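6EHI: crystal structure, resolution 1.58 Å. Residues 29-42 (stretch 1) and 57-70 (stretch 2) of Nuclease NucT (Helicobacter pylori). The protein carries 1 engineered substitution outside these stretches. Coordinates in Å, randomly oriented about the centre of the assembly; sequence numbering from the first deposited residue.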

ATOM      1  N   SER A  29      10.742  19.494   2.636  1.00 24.33           N
ATOM      2  CA  SER A  29      11.821  20.046   1.858  1.00 25.16           C
ATOM      3  C   SER A  29      11.534  20.182   0.343  1.00 24.44           C
ATOM      4  O   SER A  29      12.444  20.476  -0.415  1.00 22.06           O
ATOM      5  N   ALA A  30      10.324  19.892  -0.152  1.00 22.28           N
ATOM      6  CA  ALA A  30       9.996  20.112  -1.557  1.00 20.20           C
ATOM      7  C   ALA A  30      10.305  21.555  -1.972  1.00 24.50           C
ATOM      8  O   ALA A  30      10.145  22.504  -1.219  1.00 25.37           O
ATOM      9  N   ARG A  31      10.816  21.665  -3.163  1.00 23.84           N
ATOM     10  CA  ARG A  31      11.211  22.957  -3.725  1.00 27.66           C
ATOM     11  C   ARG A  31      10.258  23.432  -4.800  1.00 28.05           C
ATOM     12  O   ARG A  31      10.314  24.607  -5.148  1.00 30.94           O
ATOM     13  N   GLU A  32       9.413  22.538  -5.350  1.00 26.84           N
ATOM     14  CA  GLU A  32       8.477  22.852  -6.453  1.00 27.43           C
ATOM     15  C   GLU A  32       7.042  22.410  -6.293  1.00 24.73           C
ATOM     16  O   GLU A  32       6.106  23.204  -6.490  1.00 25.41           O
ATOM     17  N   SER A  33       6.862  21.114  -6.042  1.00 22.78           N
ATOM     18  CA  SER A  33       5.531  20.552  -6.051  1.00 20.63           C
ATOM     19  C   SER A  33       5.386  19.304  -5.200  1.00 17.99           C
ATOM     20  O   SER A  33       6.358  18.564  -4.912  1.00 17.14           O
ATOM     21  N   VAL A  34       4.144  19.128  -4.751  1.00 19.00           N
ATOM     22  CA  VAL A  34       3.793  17.962  -3.938  1.00 17.08           C
ATOM     23  C   VAL A  34       2.472  17.466  -4.459  1.00 16.56           C
ATOM     24  O   VAL A  34       1.466  18.202  -4.483  1.00 16.74           O
ATOM     25  N   LYS A  35       2.480  16.216  -4.942  1.00 15.15           N
ATOM     26  CA  LYS A  35       1.343  15.590  -5.499  1.00 16.65           C
ATOM     27  C   LYS A  35       0.992  14.374  -4.683  1.00 15.93           C
ATOM     28  O   LYS A  35       1.820  13.469  -4.498  1.00 17.37           O
ATOM     29  N   ILE A  36      -0.255  14.323  -4.174  1.00 14.31           N
ATOM     30  CA  ILE A  36      -0.592  13.256  -3.217  1.00 13.55           C
ATOM     31  C   ILE A  36      -1.892  12.631  -3.618  1.00 11.99           C
ATOM     32  O   ILE A  36      -2.849  13.333  -4.017  1.00 13.13           O
ATOM     33  N   ALA A  37      -1.955  11.296  -3.592  1.00 12.32           N
ATOM     34  CA  ALA A  37      -3.233  10.570  -3.640  1.00 13.59           C
ATOM     35  C   ALA A  37      -3.313   9.713  -2.417  1.00 13.79           C
ATOM     36  O   ALA A  37      -2.381   8.947  -2.201  1.00 14.64           O
ATOM     37  N   ILE A  38      -4.325   9.913  -1.571  1.00 13.96           N
ATOM     38  CA  ILE A  38      -4.409   9.235  -0.284  1.00 13.43           C
ATOM     39  C   ILE A  38      -5.784   8.792   0.019  1.00 13.67           C
ATOM     40  O   ILE A  38      -6.708   9.568  -0.057  1.00 13.73           O
ATOM     41  N   TYR A  39      -5.921   7.522   0.456  1.00 13.39           N
ATOM     42  CA  TYR A  39      -7.179   6.945   0.868  1.00 14.65           C
ATOM     43  C   TYR A  39      -7.697   7.611   2.132  1.00 14.56           C
ATOM     44  O   TYR A  39      -8.788   8.229   2.121  1.00 15.42           O
ATOM     45  N   SER A  40      -6.933   7.502   3.254  1.00 14.77           N
ATOM     46  CA  SER A  40      -7.321   8.123   4.514  1.00 15.71           C
ATOM     47  C   SER A  40      -6.149   8.967   5.003  1.00 15.79           C
ATOM     48  O   SER A  40      -5.017   8.497   4.996  1.00 15.02           O
ATOM     49  N   PHE A  41      -6.432  10.196   5.449  1.00 12.81           N
ATOM     50  CA  PHE A  41      -5.422  11.124   5.825  1.00 12.93           C
ATOM     51  C   PHE A  41      -5.996  11.942   7.003  1.00 15.81           C
ATOM     52  O   PHE A  41      -6.736  12.899   6.838  1.00 17.09           O
ATOM     53  N   THR A  42      -5.612  11.521   8.190  1.00 15.92           N
ATOM     54  CA  THR A  42      -6.073  12.108   9.435  1.00 16.46           C
ATOM     55  C   THR A  42      -4.922  12.646  10.306  1.00 20.07           C
ATOM     56  O   THR A  42      -5.164  13.348  11.258  1.00 19.66           O
ATOM     57  N   GLY A  57       5.376  28.708  -0.984  1.00 23.68           N
ATOM     58  CA  GLY A  57       5.022  28.856  -2.357  1.00 22.47           C
ATOM     59  C   GLY A  57       4.995  27.596  -3.230  1.00 20.99           C
ATOM     60  O   GLY A  57       4.655  27.664  -4.374  1.00 23.93           O
ATOM     61  N   ILE A  58       5.212  26.430  -2.618  1.00 22.70           N
ATOM     62  CA  ILE A  58       5.127  25.159  -3.356  1.00 22.85           C
ATOM     63  C   ILE A  58       3.687  24.811  -3.645  1.00 21.65           C
ATOM     64  O   ILE A  58       2.808  24.966  -2.782  1.00 21.77           O
ATOM     65  N   LYS A  59       3.427  24.286  -4.829  1.00 22.63           N
ATOM     66  CA  LYS A  59       2.093  23.880  -5.236  1.00 23.26           C
ATOM     67  C   LYS A  59       1.817  22.460  -4.723  1.00 21.07           C
ATOM     68  O   LYS A  59       2.534  21.538  -5.056  1.00 21.19           O
ATOM     69  N   VAL A  60       0.709  22.302  -4.002  1.00 20.36           N
ATOM     70  CA  VAL A  60       0.294  21.064  -3.442  1.00 19.66           C
ATOM     71  C   VAL A  60      -1.038  20.640  -4.025  1.00 19.21           C
ATOM     72  O   VAL A  60      -1.979  21.433  -4.154  1.00 20.96           O
ATOM     73  N   GLN A  61      -1.135  19.384  -4.410  1.00 16.00           N
ATOM     74  CA  GLN A  61      -2.381  18.805  -4.924  1.00 15.96           C
ATOM     75  C   GLN A  61      -2.629  17.498  -4.137  1.00 14.45           C
ATOM     76  O   GLN A  61      -1.690  16.751  -3.909  1.00 15.14           O
ATOM     77  N   ILE A  62      -3.834  17.324  -3.645  1.00 14.95           N
ATOM     78  CA  ILE A  62      -4.185  16.143  -2.836  1.00 14.69           C
ATOM     79  C   ILE A  62      -5.464  15.560  -3.339  1.00 15.05           C
ATOM     80  O   ILE A  62      -6.460  16.264  -3.325  1.00 16.13           O
ATOM     81  N   ILE A  63      -5.447  14.337  -3.878  1.00 14.30           N
ATOM     82  CA  ILE A  63      -6.651  13.540  -4.233  1.00 13.93           C
ATOM     83  C   ILE A  63      -6.982  12.634  -3.048  1.00 14.17           C
ATOM     84  O   ILE A  63      -6.128  11.811  -2.664  1.00 14.37           O
ATOM     85  N   TYR A  64      -8.130  12.842  -2.383  1.00 13.11           N
ATOM     86  CA  TYR A  64      -8.630  11.979  -1.310  1.00 13.67           C
ATOM     87  C   TYR A  64      -9.659  10.969  -1.795  1.00 13.88           C
ATOM     88  O   TYR A  64     -10.541  11.294  -2.681  1.00 14.03           O
ATOM     89  N   ASP A  65      -9.720   9.769  -1.224  1.00 13.48           N
ATOM     90  CA  ASP A  65     -10.887   8.893  -1.478  1.00 14.40           C
ATOM     91  C   ASP A  65     -12.246   9.610  -1.170  1.00 15.56           C
ATOM     92  O   ASP A  65     -12.390  10.254  -0.108  1.00 15.35           O
ATOM     93  N   TYR A  66     -13.196   9.450  -2.090  1.00 14.93           N
ATOM     94  CA  TYR A  66     -14.478  10.168  -1.987  1.00 17.49           C
ATOM     95  C   TYR A  66     -15.275   9.699  -0.769  1.00 17.72           C
ATOM     96  O   TYR A  66     -15.572  10.480   0.124  1.00 18.15           O
ATOM     97  N   GLU A  67     -15.550   8.434  -0.644  1.00 17.84           N
ATOM     98  CA  GLU A  67     -16.408   8.000   0.521  1.00 19.74           C
ATOM     99  C   GLU A  67     -15.752   8.288   1.884  1.00 20.23           C
ATOM    100  O   GLU A  67     -16.408   8.653   2.844  1.00 18.90           O
ATOM    101  N   SER A  68     -14.446   8.159   1.971  1.00 19.64           N
ATOM    102  CA  SER A  68     -13.758   8.299   3.231  1.00 20.46           C
ATOM    103  C   SER A  68     -13.661   9.751   3.656  1.00 18.41           C
ATOM    104  O   SER A  68     -13.397  10.046   4.837  1.00 21.78           O
ATOM    105  N   ASN A  69     -13.831  10.695   2.705  1.00 16.29           N
ATOM    106  CA  ASN A  69     -13.390  12.080   2.966  1.00 16.96           C
ATOM    107  C   ASN A  69     -14.423  13.155   2.702  1.00 17.40           C
ATOM    108  O   ASN A  69     -14.196  14.324   3.114  1.00 17.99           O
ATOM    109  N   HIS A  70     -15.493  12.765   2.019  1.00 19.16           N
ATOM    110  CA  HIS A  70     -16.443  13.813   1.527  1.00 21.48           C
ATOM    111  C   HIS A  70     -17.182  14.446   2.697  1.00 22.79           C
ATOM    112  O   HIS A  70     -17.543  15.639   2.661  1.00 24.32           O
TER

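Residues 33-38 and 59-65 run side by side as parallel β-strands, their N-to-C directions only 5° apart, and the side chains alternate between the two faces of the sheet. Ser33, Lys35 and Ala37 share one face with Lys59, Gln61 and Ile63, whereas Val34, Ile36 and Ile38 share the other with Val60, Ile62 and Tyr64.

Before the strand begins, Ser29 makes no contact with the second stretch. Ala30 points toward it and meets Ile58, with Ala30 CB 4.3 Å from Ile58 CG2. Ile58 (chi1 m, chi2 p) also points inward and is a shared wedge for the start of the contact: its CD1 lies 3.4 Å from Ala30 O and its CG1 3.6 Å from Arg31 C. The side chains of Arg31 and Glu32 point away, so these residues meet Ile58 through their backbone; Glu32 O also accepts a weak hydrogen bond of 3.3 Å from Lys59 N.

Ser33 (p) contributes little side-chain contact. Val34 (t) is buried on the opposite face, where its CG2 packs 4.1 Å from Ile58 CG2 and its CB 4.2 Å from Val60 CG2. Its backbone joins the ladder at both ends, with Val34 N donating to Lys59 O (2.9 Å) and Val34 O accepting from Gln61 N (2.9 Å).

Lys35 leaves the sheet on the face it shares with Ser33 and Gln61. Its chain is m, t, t, m, and the final turn brings the end nearer the neighbouring strand, so that Lys35 NZ donates a 2.8 Å hydrogen bond to Gln61 OE1. Gln61 (m, t) likewise leaves on that face, but its end comes nearer stretch 1.

Ile36 (m, t) returns to the apolar face, its CG2 3.9 Å from Ile62 CG2. Across the sheet, the short Ala37 sits beside Ile63 (m, t), CB to CB 4.3 Å. Ile38 (t, p) continues the apolar row: its CG2 lies 4.0 Å from Ile62 CG2 and 4.2 Å from Tyr64 CD2, although the end of its side chain leads away.

Beyond the strand the contact becomes more polar. The CA-to-CB bond of Tyr39 points away, but its t rotamer brings the ring back, placing Ser68 CB over one face, 4.0 Å from Tyr39 CZ. A water bridges Tyr39 OH and Asp65 OD2, 2.8 Å from each, and donates to the carboxylate. The same Asp65 OD2 caps the following turn by accepting from Ser68 N (2.8 Å). Asn69 (m) points inward, and its ND2 donates to both Tyr39 O and Asp65 O, each at 2.9 Å, tying the two backbones together.

Ser40 (t) points away, yet a second water links its OG (2.7 Å) weakly to Ser68 OG (3.3 Å). A third accepts from Phe41 N (2.9 Å) and donates to Asn69 OD1 (2.7 Å). Phe41 (t) points toward stretch 2, with its CD2 3.8 Å from Tyr64 CE2; the rings are nearly parallel, at 12°, but slid apart and barely overlap. Thr42 makes no contact.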

ATOM      1  CB  SER A  29      13.104  19.246   2.144  1.00 27.41           C
ATOM      2  OG  SER A  29      13.392  19.271   3.562  1.00 32.99           O
ATOM      3  CB  ALA A  30       8.545  19.811  -1.916  1.00 19.71           C
ATOM      4  CB  ARG A  31      12.615  22.858  -4.358  1.00 28.47           C
ATOM      5  CG  ARG A  31      13.631  22.227  -3.443  1.00 31.88           C
ATOM      6  CD  ARG A  31      15.036  22.276  -4.027  1.00 32.58           C
ATOM      7  NE  ARG A  31      15.978  21.863  -2.979  1.00 34.89           N
ATOM      8  CZ  ARG A  31      17.311  21.801  -3.118  1.00 33.70           C
ATOM      9  NH1 ARG A  31      17.922  22.134  -4.261  1.00 32.30           N
ATOM     10  NH2 ARG A  31      18.041  21.397  -2.075  1.00 36.75           N
ATOM     11  CB  GLU A  32       8.970  22.175  -7.750  1.00 29.26           C
ATOM     12  CG  GLU A  32      10.369  22.637  -8.171  1.00 39.91           C
ATOM     13  CD  GLU A  32      10.387  24.100  -8.571  1.00 45.32           C
ATOM     14  OE1 GLU A  32       9.374  24.541  -9.165  1.00 54.99           O
ATOM     15  OE2 GLU A  32      11.403  24.794  -8.323  1.00 55.08           O
ATOM     16  CB  SER A  33       5.081  20.173  -7.452  1.00 20.95           C
ATOM     17  OG  SER A  33       5.885  19.172  -8.007  1.00 23.19           O
ATOM     18  CB  VAL A  34       3.729  18.276  -2.425  1.00 15.72           C
ATOM     19  CG1 VAL A  34       3.217  17.069  -1.667  1.00 18.39           C
ATOM     20  CG2 VAL A  34       5.069  18.681  -1.867  1.00 16.57           C
ATOM     21  CB  LYS A  35       1.604  15.214  -6.957  1.00 17.59           C
ATOM     22  CG  LYS A  35       1.791  16.451  -7.922  1.00 19.50           C
ATOM     23  CD  LYS A  35       2.238  16.040  -9.327  1.00 23.37           C
ATOM     24  CE  LYS A  35       2.537  17.246 -10.180  1.00 25.10           C
ATOM     25  NZ  LYS A  35       1.238  17.843 -10.604  1.00 28.93           N
ATOM     26  CB  ILE A  36      -0.770  13.814  -1.796  1.00 13.44           C
ATOM     27  CG1 ILE A  36       0.543  14.367  -1.278  1.00 14.17           C
ATOM     28  CG2 ILE A  36      -1.398  12.813  -0.802  1.00 14.47           C
ATOM     29  CD1 ILE A  36       0.470  15.461  -0.182  1.00 16.33           C
ATOM     30  CB  ALA A  37      -3.285   9.746  -4.874  1.00 13.60           C
ATOM     31  CB  ILE A  38      -3.838  10.166   0.798  1.00 13.59           C
ATOM     32  CG1 ILE A  38      -3.674   9.464   2.159  1.00 13.59           C
ATOM     33  CG2 ILE A  38      -4.539  11.518   0.845  1.00 13.35           C
ATOM     34  CD1 ILE A  38      -2.673   8.340   2.138  1.00 14.05           C
ATOM     35  CB  TYR A  39      -7.059   5.385   1.079  1.00 14.85           C
ATOM     36  CG  TYR A  39      -8.318   4.812   1.611  1.00 14.44           C
ATOM     37  CD1 TYR A  39      -9.403   4.562   0.751  1.00 13.52           C
ATOM     38  CD2 TYR A  39      -8.487   4.595   3.002  1.00 14.61           C
ATOM     39  CE1 TYR A  39     -10.590   4.085   1.240  1.00 15.11           C
ATOM     40  CE2 TYR A  39      -9.693   4.150   3.490  1.00 17.62           C
ATOM     41  CZ  TYR A  39     -10.754   3.938   2.567  1.00 16.21           C
ATOM     42  OH  TYR A  39     -11.981   3.424   2.977  1.00 20.99           O
ATOM     43  CB  SER A  40      -7.693   7.059   5.572  1.00 21.05           C
ATOM     44  OG  SER A  40      -7.671   7.574   6.896  1.00 21.52           O
ATOM     45  CB  PHE A  41      -5.037  11.980   4.623  1.00 13.64           C
ATOM     46  CG  PHE A  41      -4.037  13.048   4.863  1.00 13.58           C
ATOM     47  CD1 PHE A  41      -3.333  13.197   6.087  1.00 13.83           C
ATOM     48  CD2 PHE A  41      -3.852  14.014   3.899  1.00 13.70           C
ATOM     49  CE1 PHE A  41      -2.433  14.230   6.288  1.00 15.46           C
ATOM     50  CE2 PHE A  41      -2.970  15.092   4.070  1.00 15.23           C
ATOM     51  CZ  PHE A  41      -2.181  15.165   5.254  1.00 15.28           C
ATOM     52  CB  THR A  42      -6.905  11.092  10.239  1.00 17.95           C
ATOM     53  OG1 THR A  42      -6.042   9.995  10.570  1.00 17.25           O
ATOM     54  CG2 THR A  42      -8.177  10.589   9.493  1.00 17.72           C
ATOM     55  CB  ILE A  58       5.853  24.056  -2.542  1.00 24.45           C
ATOM     56  CG1 ILE A  58       7.412  24.099  -2.662  1.00 26.44           C
ATOM     57  CG2 ILE A  58       5.428  22.642  -2.984  1.00 28.99           C
ATOM     58  CD1 ILE A  58       8.090  25.181  -1.906  1.00 26.40           C
ATOM     59  CB  LYS A  59       1.977  23.910  -6.725  1.00 27.54           C
ATOM     60  CG  LYS A  59       2.090  25.348  -7.253  1.00 35.90           C
ATOM     61  CD  LYS A  59       1.959  25.436  -8.762  1.00 42.25           C
ATOM     62  CE  LYS A  59       0.594  25.973  -9.155  1.00 48.85           C
ATOM     63  NZ  LYS A  59       0.585  26.078 -10.647  1.00 53.03           N
ATOM     64  CB  VAL A  60       0.172  21.211  -1.938  1.00 20.95           C
ATOM     65  CG1 VAL A  60      -0.269  19.917  -1.337  1.00 19.70           C
ATOM     66  CG2 VAL A  60       1.486  21.664  -1.365  1.00 21.68           C
ATOM     67  CB  GLN A  61      -2.213  18.468  -6.372  1.00 17.47           C
ATOM     68  CG  GLN A  61      -2.064  19.732  -7.207  1.00 22.44           C
ATOM     69  CD  GLN A  61      -1.690  19.463  -8.649  1.00 27.04           C
ATOM     70  OE1 GLN A  61      -0.795  18.650  -8.924  1.00 32.48           O
ATOM     71  NE2 GLN A  61      -2.423  20.096  -9.592  1.00 25.98           N
ATOM     72  CB  ILE A  62      -4.350  16.562  -1.376  1.00 15.12           C
ATOM     73  CG1 ILE A  62      -3.182  17.455  -0.945  1.00 16.57           C
ATOM     74  CG2 ILE A  62      -4.433  15.310  -0.474  1.00 15.85           C
ATOM     75  CD1 ILE A  62      -3.264  17.890   0.492  1.00 15.79           C
ATOM     76  CB  ILE A  63      -6.418  12.682  -5.502  1.00 15.22           C
ATOM     77  CG1 ILE A  63      -5.869  13.557  -6.646  1.00 16.80           C
ATOM     78  CG2 ILE A  63      -7.654  11.894  -5.789  1.00 15.25           C
ATOM     79  CD1 ILE A  63      -5.458  12.836  -7.930  1.00 17.52           C
ATOM     80  CB  TYR A  64      -9.298  12.842  -0.301  1.00 14.17           C
ATOM     81  CG  TYR A  64      -8.513  13.818   0.542  1.00 15.91           C
ATOM     82  CD1 TYR A  64      -8.043  15.077   0.026  1.00 17.04           C
ATOM     83  CD2 TYR A  64      -8.138  13.478   1.862  1.00 15.83           C
ATOM     84  CE1 TYR A  64      -7.374  15.978   0.827  1.00 18.69           C
ATOM     85  CE2 TYR A  64      -7.436  14.367   2.641  1.00 17.31           C
ATOM     86  CZ  TYR A  64      -7.051  15.609   2.135  1.00 17.35           C
ATOM     87  OH  TYR A  64      -6.324  16.493   2.901  1.00 17.62           O
ATOM     88  CB  ASP A  65     -10.802   7.575  -0.711  1.00 13.46           C
ATOM     89  CG  ASP A  65     -12.055   6.726  -0.814  1.00 12.75           C
ATOM     90  OD1 ASP A  65     -12.218   6.127  -1.860  1.00 15.17           O
ATOM     91  OD2 ASP A  65     -12.880   6.654   0.170  1.00 15.65           O
ATOM     92  CB  TYR A  66     -15.300   9.965  -3.316  1.00 16.57           C
ATOM     93  CG  TYR A  66     -16.629  10.676  -3.243  1.00 24.02           C
ATOM     94  CD1 TYR A  66     -17.702  10.127  -2.547  1.00 26.23           C
ATOM     95  CD2 TYR A  66     -16.743  11.954  -3.741  1.00 25.91           C
ATOM     96  CE1 TYR A  66     -18.887  10.841  -2.444  1.00 31.10           C
ATOM     97  CE2 TYR A  66     -17.917  12.662  -3.654  1.00 31.60           C
ATOM     98  CZ  TYR A  66     -18.959  12.114  -2.975  1.00 29.81           C
ATOM     99  OH  TYR A  66     -20.136  12.833  -2.869  1.00 33.88           O
ATOM    100  CB  GLU A  67     -16.766   6.554   0.418  1.00 24.27           C
ATOM    101  CG  GLU A  67     -17.718   6.208  -0.717  1.00 31.91           C
ATOM    102  CD  GLU A  67     -19.086   6.924  -0.659  1.00 36.93           C
ATOM    103  OE1 GLU A  67     -19.560   7.227   0.464  1.00 40.64           O
ATOM    104  OE2 GLU A  67     -19.681   7.207  -1.762  1.00 39.38           O
ATOM    105  CB  SER A  68     -12.388   7.595   3.132  1.00 21.89           C
ATOM    106  OG  SER A  68     -11.651   7.755   4.302  1.00 32.12           O
ATOM    107  CB  ASN A  69     -12.069  12.389   2.184  1.00 14.97           C
ATOM    108  CG  ASN A  69     -10.902  11.594   2.745  1.00 14.90           C
ATOM    109  OD1 ASN A  69     -10.366  11.926   3.822  1.00 16.81           O
ATOM    110  ND2 ASN A  69     -10.525  10.512   2.038  1.00 15.28           N
ATOM    111  CB  HIS A  70     -17.377  13.248   0.471  1.00 23.90           C
ATOM    112  CG  HIS A  70     -18.554  12.511   0.998  1.00 25.81           C
ATOM    113  ND1 HIS A  70     -18.518  11.153   1.303  1.00 30.74           N
ATOM    114  CD2 HIS A  70     -19.835  12.911   1.196  1.00 29.36           C
ATOM    115  CE1 HIS A  70     -19.709  10.778   1.754  1.00 35.13           C
ATOM    116  NE2 HIS A  70     -20.525  11.820   1.689  1.00 31.88           N
TER
HETATM  117  O   HOH W   1     -14.061   4.515   1.504  1.00 23.54           O
HETATM  118  O   HOH W   2     -10.299   8.249   7.284  1.00 26.30           O
HETATM  119  O   HOH W   3      -9.204  10.742   5.989  1.00 16.78           O